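Local coordinates for protein acyl-homoserine-lactone synthase (Pseudomonas aeruginosa, PDB 1RO5) that makes the quorum-sensing signal N-(3-oxododecanoyl)homoserine lactone from S-adenosyl-L-methionine and a fatty acyl group carried on acyl carrier protein, at residues K24-V29 with F66-I71. Residues are numbered along the deposited sequence; the frame is centred on the assembly and turned at random. Where two conformers were deposited one is given.
Sequences KLRAQV and FGCWRI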
loop_
_atom_site.group_PDB
_atom_site.type_symbol
_atom_site.label_atom_id
_atom_site.label_comp_id
_atom_site.label_asym_id
_atom_site.label_seq_id
_atom_site.Cartn_x
_atom_site.Cartn_y
_atom_site.Cartn_z
ATOM N N LYS A 24 -6.676 -13.826 -1.207
ATOM C CA LYS A 24 -5.912 -15.042 -1.492
ATOM C C LYS A 24 -4.489 -14.605 -1.844
ATOM O O LYS A 24 -3.576 -15.193 -1.352
ATOM C CB LYS A 24 -6.450 -15.891 -2.671
ATOM C CG LYS A 24 -7.793 -16.520 -2.557
ATOM C CD LYS A 24 -7.791 -18.020 -2.330
ATOM C CE LYS A 24 -9.252 -18.645 -2.410
ATOM N NZ LYS A 24 -9.075 -20.177 -2.620
ATOM N N LEU A 25 -4.333 -13.593 -2.692
ATOM C CA LEU A 25 -3.031 -12.998 -3.022
ATOM C C LEU A 25 -2.335 -12.535 -1.783
ATOM O O LEU A 25 -1.172 -12.788 -1.650
ATOM C CB LEU A 25 -3.128 -11.839 -4.029
ATOM C CG LEU A 25 -1.828 -11.183 -4.416
ATOM C CD1 LEU A 25 -0.752 -12.222 -4.810
ATOM C CD2 LEU A 25 -2.011 -10.362 -5.656
ATOM N N ARG A 26 -3.033 -11.879 -0.858
ATOM C CA ARG A 26 -2.388 -11.479 0.394
ATOM C C ARG A 26 -1.965 -12.703 1.221
ATOM O O ARG A 26 -0.945 -12.626 1.931
ATOM C CB ARG A 26 -3.344 -10.640 1.204
ATOM C CG ARG A 26 -3.436 -9.235 0.643
ATOM C CD ARG A 26 -4.527 -8.353 1.273
ATOM N NE ARG A 26 -4.664 -8.398 2.738
ATOM C CZ ARG A 26 -5.630 -7.781 3.463
ATOM N NH1 ARG A 26 -6.543 -6.997 2.879
ATOM N NH2 ARG A 26 -5.697 -7.993 4.806
ATOM N N ALA A 27 -2.792 -13.778 1.198
ATOM C CA ALA A 27 -2.361 -15.012 1.873
ATOM C C ALA A 27 -1.096 -15.633 1.211
ATOM O O ALA A 27 -0.194 -16.095 1.925
ATOM C CB ALA A 27 -3.477 -16.062 1.946
ATOM N N GLN A 28 -1.033 -15.619 -0.128
ATOM C CA GLN A 28 0.098 -16.184 -0.812
ATOM C C GLN A 28 1.338 -15.398 -0.424
ATOM O O GLN A 28 2.410 -15.983 -0.171
ATOM C CB GLN A 28 -0.127 -16.218 -2.345
ATOM C CG GLN A 28 -1.336 -17.167 -2.774
ATOM C CD GLN A 28 -1.541 -17.202 -4.299
ATOM O OE1 GLN A 28 -2.041 -16.226 -4.984
ATOM N NE2 GLN A 28 -1.116 -18.340 -4.853
ATOM N N VAL A 29 1.162 -14.088 -0.227
ATOM C CA VAL A 29 2.298 -13.271 0.210
ATOM C C VAL A 29 2.652 -13.356 1.634
ATOM O O VAL A 29 3.791 -13.539 1.916
ATOM C CB VAL A 29 2.164 -11.840 -0.287
ATOM C CG1 VAL A 29 3.233 -10.914 0.269
ATOM C CG2 VAL A 29 2.196 -11.934 -1.829
ATOM N N PHE A 66 -2.959 -9.381 -9.841
ATOM C CA PHE A 66 -1.498 -9.616 -9.663
ATOM C C PHE A 66 -0.900 -8.743 -8.597
ATOM O O PHE A 66 0.268 -8.900 -8.290
ATOM C CB PHE A 66 -0.713 -9.391 -11.016
ATOM C CG PHE A 66 -0.908 -10.500 -11.946
ATOM C CD1 PHE A 66 -2.071 -10.571 -12.749
ATOM C CD2 PHE A 66 -0.000 -11.592 -11.986
ATOM C CE1 PHE A 66 -2.300 -11.699 -13.610
ATOM C CE2 PHE A 66 -0.239 -12.748 -12.860
ATOM C CZ PHE A 66 -1.392 -12.794 -13.649
ATOM N N GLY A 67 -1.625 -7.773 -8.040
ATOM C CA GLY A 67 -1.018 -6.917 -7.026
ATOM C C GLY A 67 -2.139 -6.220 -6.307
ATOM O O GLY A 67 -3.217 -5.996 -6.883
ATOM N N CYS A 68 -1.942 -5.857 -5.063
ATOM C CA CYS A 68 -3.005 -5.227 -4.301
ATOM C C CYS A 68 -2.405 -4.472 -3.155
ATOM O O CYS A 68 -1.356 -4.821 -2.757
ATOM C CB CYS A 68 -3.979 -6.271 -3.795
ATOM S SG CYS A 68 -3.294 -7.467 -2.693
ATOM N N TRP A 69 -3.070 -3.421 -2.667
ATOM C CA TRP A 69 -2.587 -2.560 -1.658
ATOM C C TRP A 69 -3.851 -2.178 -0.926
ATOM O O TRP A 69 -4.925 -2.063 -1.525
ATOM C CB TRP A 69 -2.088 -1.325 -2.353
ATOM C CG TRP A 69 -0.665 -1.221 -2.310
ATOM C CD1 TRP A 69 0.042 -0.438 -1.455
ATOM C CD2 TRP A 69 0.304 -1.927 -3.113
ATOM N NE1 TRP A 69 1.395 -0.614 -1.662
ATOM C CE2 TRP A 69 1.578 -1.522 -2.675
ATOM C CE3 TRP A 69 0.222 -2.864 -4.154
ATOM C CZ2 TRP A 69 2.765 -2.015 -3.240
ATOM C CZ3 TRP A 69 1.397 -3.355 -4.730
ATOM C CH2 TRP A 69 2.651 -2.942 -4.259
ATOM N N ARG A 70 -3.739 -1.922 0.373
ATOM C CA ARG A 70 -4.881 -1.484 1.180
ATOM C C ARG A 70 -4.568 -0.053 1.667
ATOM O O ARG A 70 -3.409 0.269 1.997
ATOM C CB ARG A 70 -5.022 -2.461 2.369
ATOM C CG ARG A 70 -6.093 -2.003 3.348
ATOM C CD ARG A 70 -6.399 -3.044 4.401
ATOM N NE ARG A 70 -5.341 -3.321 5.428
ATOM C CZ ARG A 70 -5.431 -4.379 6.288
ATOM N NH1 ARG A 70 -6.483 -5.219 6.218
ATOM N NH2 ARG A 70 -4.475 -4.584 7.227
ATOM N N ILE A 71 -5.592 0.760 1.778
ATOM C CA ILE A 71 -5.497 2.100 2.224
ATOM C C ILE A 71 -6.495 2.342 3.328
ATOM O O ILE A 71 -7.663 1.960 3.211
ATOM C CB ILE A 71 -5.910 3.081 1.088
ATOM C CG1 ILE A 71 -4.892 3.011 -0.038
ATOM C CG2 ILE A 71 -5.856 4.521 1.612
ATOM C CD1 ILE A 71 -5.324 2.094 -1.118
#
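Leu-25 and Arg-26, neighbours on helix 16-30, reach different parts of strand 64-73. Leu-25 is directed toward the strand, with CG anti to its backbone N (chi1 -180°), and presses one methyl, CD2, onto the Phe-66/Gly-67 peptide, 3.5 Å from Gly-67 N. The same methyl passes 4.3 Å from Cys-68 SG. The methyl meets backbone at this peptide, for the side chain of Phe-66 leaves the strand on the side away from the helix; Phe-66 and Gly-67 both face Ile-59 on strand 55-61, a classic beta bulge. The thiol of Cys-68 projects toward the helix and meets the aliphatic root of Arg-26, with CG 3.8 Å from SG. Helix and strand run nearly perpendicular, at 95°, their axes 9.0 Å apart at closest approach. In this way the helix lies over one face of the central sheet in the alpha-beta-alpha sandwich of the autoinducer synthases, a family related to the acetyltransferases, while the side chain of Trp-69 leaves the strand on the side away from the helix. Beyond the sulfur, the Arg-26 chain bends at chi3, turning NE off the line of the chain, and its guanidinium comes up to that of Arg-70, whose chain is bent at the same torsion. The two side chains cross at about a right angle, their guanidinium planes 76° apart, and Arg-26 NH2 lies 3.2 Å from Arg-70 NH1. Both are donors, so no hydrogen bond links them, and the buried like charges are probably offset by the acids around them. Asp-50 bridges the pair, its OD2 taking Arg-26 NH2 and its OD1 Arg-70 NH1; Glu-45 pairs with Arg-26 NE, and Asp-47 with Arg-70 NH1. Ser-103 OG, on strand 99-107, is hydrogen-bonded to Arg-70 NE.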